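Local coordinates for protein ribonuclease VapC (PDB 5K8J) that probably acts as the magnesium-dependent RNase toxin of the VapBC1 toxin-antitoxin pair from Caulobacter crescentus, held in check by its VapB antitoxin, at residues L69-G73 with A74-E78; S57-D60 with V61-K64; R90-V93 with V94-M97; L5-N8 with V9-L13. All coordinates share one frame; numbering follows the deposited sequence. Where two conformers were deposited one is given.

Interaction 1 of 4, residues L69-G73 with A74-E78; sequences LDFDG and AAADE
The methyl group of Ala75 sits over one face of the Phe71 ring, and this is the tight side of the contact. Ala75 CB lies 3.8 Å from the ring centroid and only 18° off the ring normal, a CH-pi contact displaced toward the rim at Phe71 CE2. CG of Phe71 is swung anti to the backbone N (chi1 -165°), which lays the ring across the first turn, with Phe71 CE1 also 4.0 Å from Ala76 CB. Ile35 and Met97 of the same chain and Val39 of the second subunit pack around the same phenyl group. Asp72 is the N-cap of helix 73-86: its OD1 takes the N-H of Ala75 at 3.2 Å, while its main-chain O receives Ala76 N at 3.0 Å. The next bond of the helix runs from Asp77 N to Gly73 O, 2.8 Å. The other carboxylate oxygen of Asp72, OD2, turns to Ser42 OG of a VapB chain, so the cap also touches the antitoxin. Looser packing begins at partly exposed Gly73, Ala74 and Asp77. Here the Asp77 carboxylate stands beside Gly73 O without bonding to it, its OD1 taken instead in a salt bridge by Arg38 of the second subunit.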
loop_
_atom_site.group_PDB
_atom_site.type_symbol
_atom_site.label_atom_id
_atom_site.label_comp_id
_atom_site.label_asym_id
_atom_site.label_seq_id
_atom_site.Cartn_x
_atom_site.Cartn_y
_atom_site.Cartn_z
ATOM N N LEU B 69 -7.080 17.627 5.288
ATOM C CA LEU B 69 -6.666 16.251 5.033
ATOM C C LEU B 69 -7.568 15.645 3.980
ATOM O O LEU B 69 -8.765 15.452 4.224
ATOM C CB LEU B 69 -6.808 15.370 6.273
ATOM C CG LEU B 69 -5.835 15.531 7.394
ATOM C CD1 LEU B 69 -6.361 14.747 8.621
ATOM C CD2 LEU B 69 -4.482 15.009 6.937
ATOM N N ASP B 70 -7.003 15.287 2.839
ATOM C CA ASP B 70 -7.779 14.600 1.820
ATOM C C ASP B 70 -8.036 13.155 2.218
ATOM O O ASP B 70 -7.343 12.597 3.069
ATOM C CB ASP B 70 -7.056 14.662 0.473
ATOM C CG ASP B 70 -7.056 16.063 -0.125
ATOM O OD1 ASP B 70 -7.813 16.923 0.379
ATOM O OD2 ASP B 70 -6.310 16.300 -1.088
ATOM N N PHE B 71 -9.089 12.558 1.625
ATOM C CA PHE B 71 -9.446 11.178 1.942
ATOM C C PHE B 71 -8.869 10.292 0.851
ATOM O O PHE B 71 -9.322 10.330 -0.291
ATOM C CB PHE B 71 -10.956 10.980 2.106
ATOM C CG PHE B 71 -11.280 9.680 2.773
ATOM C CD1 PHE B 71 -11.341 8.510 2.034
ATOM C CD2 PHE B 71 -11.407 9.599 4.156
ATOM C CE1 PHE B 71 -11.571 7.301 2.653
ATOM C CE2 PHE B 71 -11.624 8.400 4.777
ATOM C CZ PHE B 71 -11.712 7.235 4.022
ATOM N N ASP B 72 -7.861 9.498 1.213
ATOM C CA ASP B 72 -7.012 8.791 0.263
ATOM C C ASP B 72 -6.932 7.313 0.621
ATOM O O ASP B 72 -7.569 6.841 1.553
ATOM C CB ASP B 72 -5.621 9.428 0.198
ATOM C CG ASP B 72 -4.953 9.559 1.562
ATOM O OD1 ASP B 72 -5.440 8.974 2.549
ATOM O OD2 ASP B 72 -3.908 10.270 1.624
ATOM N N GLY B 73 -6.137 6.569 -0.152
ATOM C CA GLY B 73 -6.057 5.134 0.062
ATOM C C GLY B 73 -5.631 4.766 1.465
ATOM O O GLY B 73 -6.128 3.796 2.043
ATOM N N ALA B 74 -4.694 5.524 2.035
ATOM C CA ALA B 74 -4.249 5.230 3.389
ATOM C C ALA B 74 -5.392 5.338 4.383
ATOM O O ALA B 74 -5.506 4.522 5.307
ATOM C CB ALA B 74 -3.095 6.156 3.776
ATOM N N ALA B 75 -6.247 6.353 4.234
ATOM C CA ALA B 75 -7.414 6.470 5.100
ATOM C C ALA B 75 -8.414 5.356 4.856
ATOM O O ALA B 75 -9.004 4.827 5.798
ATOM C CB ALA B 75 -8.084 7.837 4.881
ATOM N N ALA B 76 -8.606 4.965 3.590
ATOM C CA ALA B 76 -9.529 3.860 3.317
ATOM C C ALA B 76 -9.000 2.534 3.844
ATOM O O ALA B 76 -9.796 1.695 4.287
ATOM C CB ALA B 76 -9.843 3.771 1.821
ATOM N N ASP B 77 -7.681 2.324 3.817
ATOM C CA ASP B 77 -7.108 1.146 4.466
ATOM C C ASP B 77 -7.406 1.145 5.962
ATOM O O ASP B 77 -7.714 0.094 6.546
ATOM C CB ASP B 77 -5.597 1.094 4.250
ATOM C CG ASP B 77 -5.189 0.850 2.803
ATOM O OD1 ASP B 77 -6.015 0.410 1.968
ATOM O OD2 ASP B 77 -4.002 1.094 2.499
ATOM N N GLU B 78 -7.304 2.308 6.620
ATOM C CA GLU B 78 -7.654 2.348 8.038
ATOM C C GLU B 78 -9.141 2.044 8.238
ATOM O O GLU B 78 -9.519 1.329 9.170
ATOM C CB GLU B 78 -7.309 3.714 8.661
ATOM C CG GLU B 78 -5.843 3.978 8.846
ATOM C CD GLU B 78 -5.248 3.258 10.043
ATOM O OE1 GLU B 78 -4.018 3.300 10.171
ATOM O OE2 GLU B 78 -5.992 2.714 10.875
#

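Interaction 2 of 4, residues S57-D60 with V61-K64; sequences SRLD and VMLK
Leu59 and Leu63 lie one turn apart on helix 49-65, an i, i+4 leucine pair on the side of the helix that faces helix 35-45. Among the apolar contacts theirs is the main one: the two side chains cross at a slant, with Leu59 CD1 3.8 Å from Leu63 CG and Leu59 CG 3.9 Å from Leu63 CD1. CG of Leu59 stands anti to the backbone N (chi1 179°), which leans the isobutyl group along the helix to meet Leu63. Leu41 and Glu42 continue this packing across to helix 35-45. The selenium of selenomethionine Met62 only brushes Leu59; beyond it the bend at chi3 turns the end methyl, CE, to Leu13 of helix 7-15.

The backbone bonds are those of a regular alpha-helix, Val61 N to Ser57 O at 3.2 Å, Leu63 N to Leu59 O at 2.8 Å and Lys64 N to Asp60 O at 3.0 Å.

The charged side chains find their partners outside this stretch. Asp60 OD2 forms a salt bridge with Arg56 one turn back. Arg58 gives its NE to Arg14 O, and its NH1 bonds to both Leu62 O and Pro66 O of a VapB chain.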
loop_
_atom_site.group_PDB
_atom_site.type_symbol
_atom_site.label_atom_id
_atom_site.label_comp_id
_atom_site.label_asym_id
_atom_site.label_seq_id
_atom_site.Cartn_x
_atom_site.Cartn_y
_atom_site.Cartn_z
ATOM N N SER B 57 -18.639 33.447 4.668
ATOM C CA SER B 57 -17.459 34.257 4.959
ATOM C C SER B 57 -16.626 33.634 6.074
ATOM O O SER B 57 -15.393 33.631 5.999
ATOM C CB SER B 57 -17.857 35.694 5.314
ATOM O OG SER B 57 -18.698 35.765 6.447
ATOM N N ARG B 58 -17.283 33.111 7.115
ATOM C CA ARG B 58 -16.559 32.527 8.242
ATOM C C ARG B 58 -15.937 31.193 7.856
ATOM O O ARG B 58 -14.799 30.902 8.243
ATOM C CB ARG B 58 -17.495 32.387 9.450
ATOM C CG ARG B 58 -17.977 33.784 9.943
ATOM C CD ARG B 58 -19.065 33.722 10.993
ATOM N NE ARG B 58 -18.553 32.980 12.119
ATOM C CZ ARG B 58 -17.927 33.506 13.161
ATOM N NH1 ARG B 58 -17.777 34.820 13.297
ATOM N NH2 ARG B 58 -17.457 32.688 14.086
ATOM N N LEU B 59 -16.638 30.379 7.065
ATOM C CA LEU B 59 -16.026 29.149 6.598
ATOM C C LEU B 59 -14.836 29.454 5.708
ATOM O O LEU B 59 -13.814 28.758 5.773
ATOM C CB LEU B 59 -17.046 28.273 5.864
ATOM C CG LEU B 59 -16.513 26.946 5.291
ATOM C CD1 LEU B 59 -15.885 26.073 6.376
ATOM C CD2 LEU B 59 -17.616 26.151 4.560
ATOM N N ASP B 60 -14.933 30.511 4.899
ATOM C CA ASP B 60 -13.842 30.836 3.993
ATOM C C ASP B 60 -12.580 31.191 4.770
ATOM O O ASP B 60 -11.491 30.727 4.418
ATOM C CB ASP B 60 -14.237 31.970 3.043
ATOM C CG ASP B 60 -15.188 31.512 1.935
ATOM O OD1 ASP B 60 -15.762 32.430 1.293
ATOM O OD2 ASP B 60 -15.358 30.300 1.738
ATOM N N VAL B 61 -12.708 31.939 5.865
ATOM C CA VAL B 61 -11.521 32.236 6.677
ATOM C C VAL B 61 -10.963 30.957 7.295
ATOM O O VAL B 61 -9.747 30.744 7.302
ATOM C CB VAL B 61 -11.811 33.325 7.739
ATOM C CG1 VAL B 61 -12.270 34.621 7.078
ATOM C CG2 VAL B 61 -12.831 32.904 8.723
HETATM N N MSE B 62 -11.823 30.063 7.781
HETATM C CA MSE B 62 -11.353 28.781 8.317
HETATM C C MSE B 62 -10.605 27.960 7.295
HETATM O O MSE B 62 -9.573 27.348 7.590
HETATM C CB MSE B 62 -12.514 27.949 8.853
HETATM C CG MSE B 62 -13.254 28.621 9.980
HETATM SE SE MSE B 62 -14.811 27.605 10.464
HETATM C CE MSE B 62 -13.798 26.058 10.957
ATOM N N LEU B 63 -11.165 27.857 6.093
ATOM C CA LEU B 63 -10.527 27.032 5.080
ATOM C C LEU B 63 -9.245 27.655 4.562
ATOM O O LEU B 63 -8.373 26.939 4.073
ATOM C CB LEU B 63 -11.484 26.798 3.913
ATOM C CG LEU B 63 -12.721 25.961 4.236
ATOM C CD1 LEU B 63 -13.592 25.808 2.995
ATOM C CD2 LEU B 63 -12.373 24.597 4.745
ATOM N N LYS B 64 -9.097 28.963 4.665
ATOM C CA LYS B 64 -7.839 29.582 4.271
ATOM C C LYS B 64 -6.726 29.183 5.238
ATOM O O LYS B 64 -5.626 28.808 4.816
ATOM C CB LYS B 64 -7.994 31.097 4.211
ATOM C CG LYS B 64 -6.731 31.829 3.798
ATOM C CD LYS B 64 -6.987 33.333 3.692
ATOM C CE LYS B 64 -5.722 34.163 3.932
ATOM N NZ LYS B 64 -6.013 35.630 4.068
#

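Interaction 3 of 4, residues R90-V93 with V94-M97; sequences RRKV and VDRM
Lys92 slants across both Asp95 and Arg96, and its side chain can be followed from root to tip. CB leaves the last residue before helix 93-104 and passes between two groups, 4.0 Å from Asp95 OD2 and 4.1 Å from Arg96 NE. CG, anti to the carbonyl carbon (chi1 -59°), comes next, 3.9 Å from Asp95 OD2; this methylene also lies over one face of the Arg91 guanidinium. CD is still near that carboxylate oxygen, but the bend at chi3 (-75°) then turns the chain toward the other neighbour, so that CE rests 3.9 Å from Arg96 NH2. NZ at the tip forms a salt bridge with Asp119 and a hydrogen bond to Asp116 O. The same OD2 of Asp119 also takes Arg96 NH2, so one carboxylate gathers both cations and would offset their like charge; Arg96 NH1 is bonded to Gly87 O. A water joins them too: Arg96 NE donates to it in the guanidinium plane at 2.9 Å, whereas its bond from Lys92 NZ is weak.

Main-chain bonds start the helix, Arg96 N to Lys92 O at 2.9 Å and Met97 N to Val93 O at 2.9 Å. On another side of this turn the Val93 side chain slants across that of selenomethionine Met97, CG1 4.1 Å from the selenium, beside Phe79 of a VapB chain and Val39 of the second subunit.

Asp95 is a predicted magnesium ligand, and a second VapB side chain, Glu76, accepts its backbone N-H. An acidic residue in the first turn of a helix, close to Asp6, is consistent with the acidic metal site of PIN-domain nucleases.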
loop_
_atom_site.group_PDB
_atom_site.type_symbol
_atom_site.label_atom_id
_atom_site.label_comp_id
_atom_site.label_asym_id
_atom_site.label_seq_id
_atom_site.Cartn_x
_atom_site.Cartn_y
_atom_site.Cartn_z
ATOM N N ARG B 90 -23.793 1.373 9.223
ATOM C CA ARG B 90 -24.139 2.360 8.202
ATOM C C ARG B 90 -24.212 3.768 8.807
ATOM O O ARG B 90 -23.743 4.747 8.198
ATOM C CB ARG B 90 -25.483 1.992 7.550
ATOM C CG ARG B 90 -25.789 2.854 6.298
ATOM C CD ARG B 90 -27.263 2.651 5.806
ATOM N NE ARG B 90 -28.182 2.910 6.905
ATOM C CZ ARG B 90 -28.401 4.110 7.439
ATOM N NH1 ARG B 90 -29.226 4.232 8.467
ATOM N NH2 ARG B 90 -27.810 5.194 6.944
ATOM N N ARG B 91 -24.761 3.868 10.019
ATOM C CA ARG B 91 -24.981 5.159 10.687
ATOM C C ARG B 91 -23.675 5.888 10.965
ATOM O O ARG B 91 -23.638 7.121 10.944
ATOM C CB ARG B 91 -25.746 4.959 11.993
ATOM C CG ARG B 91 -25.935 6.226 12.788
ATOM C CD ARG B 91 -26.747 5.954 14.067
ATOM N NE ARG B 91 -25.992 5.152 15.028
ATOM C CZ ARG B 91 -25.063 5.642 15.845
ATOM N NH1 ARG B 91 -24.761 6.937 15.817
ATOM N NH2 ARG B 91 -24.424 4.833 16.678
ATOM N N LYS B 92 -22.582 5.155 11.175
ATOM C CA LYS B 92 -21.322 5.766 11.600
ATOM C C LYS B 92 -20.258 5.796 10.508
ATOM O O LYS B 92 -19.076 5.997 10.802
ATOM C CB LYS B 92 -20.804 5.047 12.850
ATOM C CG LYS B 92 -21.770 5.097 14.034
ATOM C CD LYS B 92 -21.051 4.844 15.359
ATOM C CE LYS B 92 -20.719 3.389 15.514
ATOM N NZ LYS B 92 -20.092 3.159 16.866
ATOM N N VAL B 93 -20.631 5.653 9.234
ATOM C CA VAL B 93 -19.622 5.669 8.181
ATOM C C VAL B 93 -18.802 6.959 8.217
ATOM O O VAL B 93 -17.568 6.921 8.171
ATOM C CB VAL B 93 -20.254 5.437 6.790
ATOM C CG1 VAL B 93 -19.226 5.645 5.701
ATOM C CG2 VAL B 93 -20.865 4.044 6.707
ATOM N N VAL B 94 -19.460 8.123 8.233
ATOM C CA VAL B 94 -18.712 9.391 8.188
ATOM C C VAL B 94 -17.777 9.503 9.387
ATOM O O VAL B 94 -16.597 9.849 9.242
ATOM C CB VAL B 94 -19.669 10.595 8.137
ATOM C CG1 VAL B 94 -18.877 11.883 8.357
ATOM C CG2 VAL B 94 -20.369 10.646 6.795
ATOM N N ASP B 95 -18.306 9.225 10.578
ATOM C CA ASP B 95 -17.521 9.169 11.813
ATOM C C ASP B 95 -16.244 8.366 11.611
ATOM O O ASP B 95 -15.129 8.784 11.971
ATOM C CB ASP B 95 -18.322 8.468 12.931
ATOM C CG ASP B 95 -19.398 9.315 13.587
ATOM O OD1 ASP B 95 -19.392 10.553 13.474
ATOM O OD2 ASP B 95 -20.231 8.685 14.323
ATOM N N ARG B 96 -16.406 7.153 11.099
ATOM C CA ARG B 96 -15.266 6.261 10.960
ATOM C C ARG B 96 -14.300 6.693 9.848
ATOM O O ARG B 96 -13.087 6.459 9.938
ATOM C CB ARG B 96 -15.809 4.845 10.750
ATOM C CG ARG B 96 -16.425 4.263 12.000
ATOM C CD ARG B 96 -17.237 3.037 11.674
ATOM N NE ARG B 96 -17.668 2.371 12.895
ATOM C CZ ARG B 96 -18.179 1.143 12.916
ATOM N NH1 ARG B 96 -18.312 0.493 11.785
ATOM N NH2 ARG B 96 -18.529 0.552 14.059
HETATM N N MSE B 97 -14.792 7.357 8.795
HETATM C CA MSE B 97 -13.921 7.918 7.773
HETATM C C MSE B 97 -13.010 8.987 8.375
HETATM O O MSE B 97 -11.813 8.995 8.108
HETATM C CB MSE B 97 -14.748 8.511 6.621
HETATM C CG MSE B 97 -15.405 7.458 5.737
HETATM SE SE MSE B 97 -16.473 8.330 4.333
HETATM C CE MSE B 97 -15.079 8.904 3.236
HETATM O O HOH W 1 -22.518 8.319 8.070
HETATM O O HOH W 2 -17.408 3.835 15.333
#

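Interaction 4 of 4, residues L5-N8 with V9-L13; sequences LDTN and VAIHL
Thr7 O takes the N-H of Ile11 at 2.8 Å in the first turn of helix 7-15. Its companions are Ala10 N to Asp6 O, 3.1 Å, and His12 N to Asn8 O, 3.0 Å. Asn8 O has another neighbour besides that amide: the His12 ring turns an edge to it and brings CD2 to 3.0 Å, near the ring plane. Asp6 occupies the N-cap position, but its carboxylate makes no capping bond to the turn; OD1 instead meets the neighbouring Thr7 N at 2.8 Å from above the carboxylate plane, while OD2 is held by Thr111 OG1. That side chain is a predicted magnesium ligand, consistent with the acidic site of the PIN domain. Thr7 turns CG2 anti to the backbone N (chi1 -60° for OG1); its side chain slants across Ile11, CG2 3.9 Å from CD1, leaving OG1 to Glu40 and Ser37. Leu5 CD2 meets Val9 CG1 at 4.1 Å, the two side chains crossing at about a right angle. Leu5 closes strand 3-5, the middle strand of the parallel sheet, so the chain passes from sheet to helix here, with Ala10 against Leu33 of strand 31-34 and Val9 and His12 against Val20 of helix 18-26.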
loop_
_atom_site.group_PDB
_atom_site.type_symbol
_atom_site.label_atom_id
_atom_site.label_comp_id
_atom_site.label_asym_id
_atom_site.label_seq_id
_atom_site.Cartn_x
_atom_site.Cartn_y
_atom_site.Cartn_z
ATOM N N LEU B 5 -10.295 17.813 14.114
ATOM C CA LEU B 5 -11.546 18.260 14.700
ATOM C C LEU B 5 -12.694 17.491 14.077
ATOM O O LEU B 5 -12.802 17.430 12.849
ATOM C CB LEU B 5 -11.769 19.757 14.450
ATOM C CG LEU B 5 -10.698 20.692 14.999
ATOM C CD1 LEU B 5 -11.133 22.194 14.851
ATOM C CD2 LEU B 5 -10.406 20.406 16.464
ATOM N N ASP B 6 -13.572 16.940 14.908
ATOM C CA ASP B 6 -14.784 16.348 14.352
ATOM C C ASP B 6 -15.633 17.435 13.697
ATOM O O ASP B 6 -15.534 18.625 14.009
ATOM C CB ASP B 6 -15.581 15.624 15.440
ATOM C CG ASP B 6 -16.582 14.578 14.874
ATOM O OD1 ASP B 6 -16.645 14.374 13.623
ATOM O OD2 ASP B 6 -17.280 13.960 15.724
ATOM N N THR B 7 -16.505 17.013 12.794
ATOM C CA THR B 7 -17.299 18.009 12.060
ATOM C C THR B 7 -18.085 18.926 12.992
ATOM O O THR B 7 -18.189 20.138 12.742
ATOM C CB THR B 7 -18.243 17.300 11.100
ATOM O OG1 THR B 7 -17.456 16.538 10.187
ATOM C CG2 THR B 7 -19.111 18.293 10.353
ATOM N N ASN B 8 -18.700 18.360 14.038
ATOM C CA ASN B 8 -19.535 19.153 14.940
ATOM C C ASN B 8 -18.717 20.272 15.552
ATOM O O ASN B 8 -19.190 21.403 15.696
ATOM C CB ASN B 8 -20.105 18.260 16.042
ATOM C CG ASN B 8 -19.011 17.290 16.646
ATOM O OD1 ASN B 8 -17.833 17.623 16.658
ATOM N ND2 ASN B 8 -19.411 16.115 17.123
ATOM N N VAL B 9 -17.473 19.966 15.934
ATOM C CA VAL B 9 -16.587 20.982 16.500
ATOM C C VAL B 9 -16.336 22.086 15.477
ATOM O O VAL B 9 -16.378 23.281 15.805
ATOM C CB VAL B 9 -15.262 20.342 16.974
ATOM C CG1 VAL B 9 -14.296 21.401 17.501
ATOM C CG2 VAL B 9 -15.520 19.296 18.055
ATOM N N ALA B 10 -16.040 21.698 14.226
ATOM C CA ALA B 10 -15.804 22.684 13.183
ATOM C C ALA B 10 -17.047 23.517 12.903
ATOM O O ALA B 10 -16.937 24.709 12.601
ATOM C CB ALA B 10 -15.323 21.997 11.914
ATOM N N ILE B 11 -18.228 22.901 12.928
ATOM C CA ILE B 11 -19.474 23.662 12.781
ATOM C C ILE B 11 -19.598 24.724 13.874
ATOM O O ILE B 11 -19.992 25.873 13.611
ATOM C CB ILE B 11 -20.698 22.717 12.767
ATOM C CG1 ILE B 11 -20.787 21.977 11.452
ATOM C CG2 ILE B 11 -22.024 23.507 13.005
ATOM C CD1 ILE B 11 -21.791 20.857 11.438
ATOM N N HIS B 12 -19.311 24.358 15.121
ATOM C CA HIS B 12 -19.416 25.321 16.209
ATOM C C HIS B 12 -18.422 26.457 16.043
ATOM O O HIS B 12 -18.720 27.611 16.386
ATOM C CB HIS B 12 -19.232 24.582 17.538
ATOM C CG HIS B 12 -20.471 23.845 17.967
ATOM N ND1 HIS B 12 -21.140 24.146 19.138
ATOM C CD2 HIS B 12 -21.207 22.888 17.351
ATOM C CE1 HIS B 12 -22.213 23.380 19.238
ATOM N NE2 HIS B 12 -22.280 22.610 18.166
ATOM N N LEU B 13 -17.260 26.165 15.471
ATOM C CA LEU B 13 -16.306 27.212 15.129
ATOM C C LEU B 13 -16.870 28.118 14.029
ATOM O O LEU B 13 -16.948 29.344 14.193
ATOM C CB LEU B 13 -14.981 26.544 14.724
ATOM C CG LEU B 13 -13.692 27.332 14.556
ATOM C CD1 LEU B 13 -13.420 28.187 15.793
ATOM C CD2 LEU B 13 -12.549 26.364 14.327
#

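Overall arrangement
Along the chain the order is interaction 4, 2, 1 and 3, all inside one PIN domain built on a five-stranded parallel sheet. Interaction 4, where strand 3-5 gives way to helix 7-15, lies nearest the centre of the chain. Interaction 2, with its centre 13 Å away, packs its helix against it through Met62 and Leu13. Interactions 1 and 3, with centres 14 Å apart, meet where Phe71 touches Met97, joining the starts of the successive helices 73-86 and 93-104 close to the second subunit. Interactions 3 and 4 do not touch, yet they bring Asp95 and Asp6 to about 5 Å between side chains, the predicted magnesium site. VapB chains reach all four.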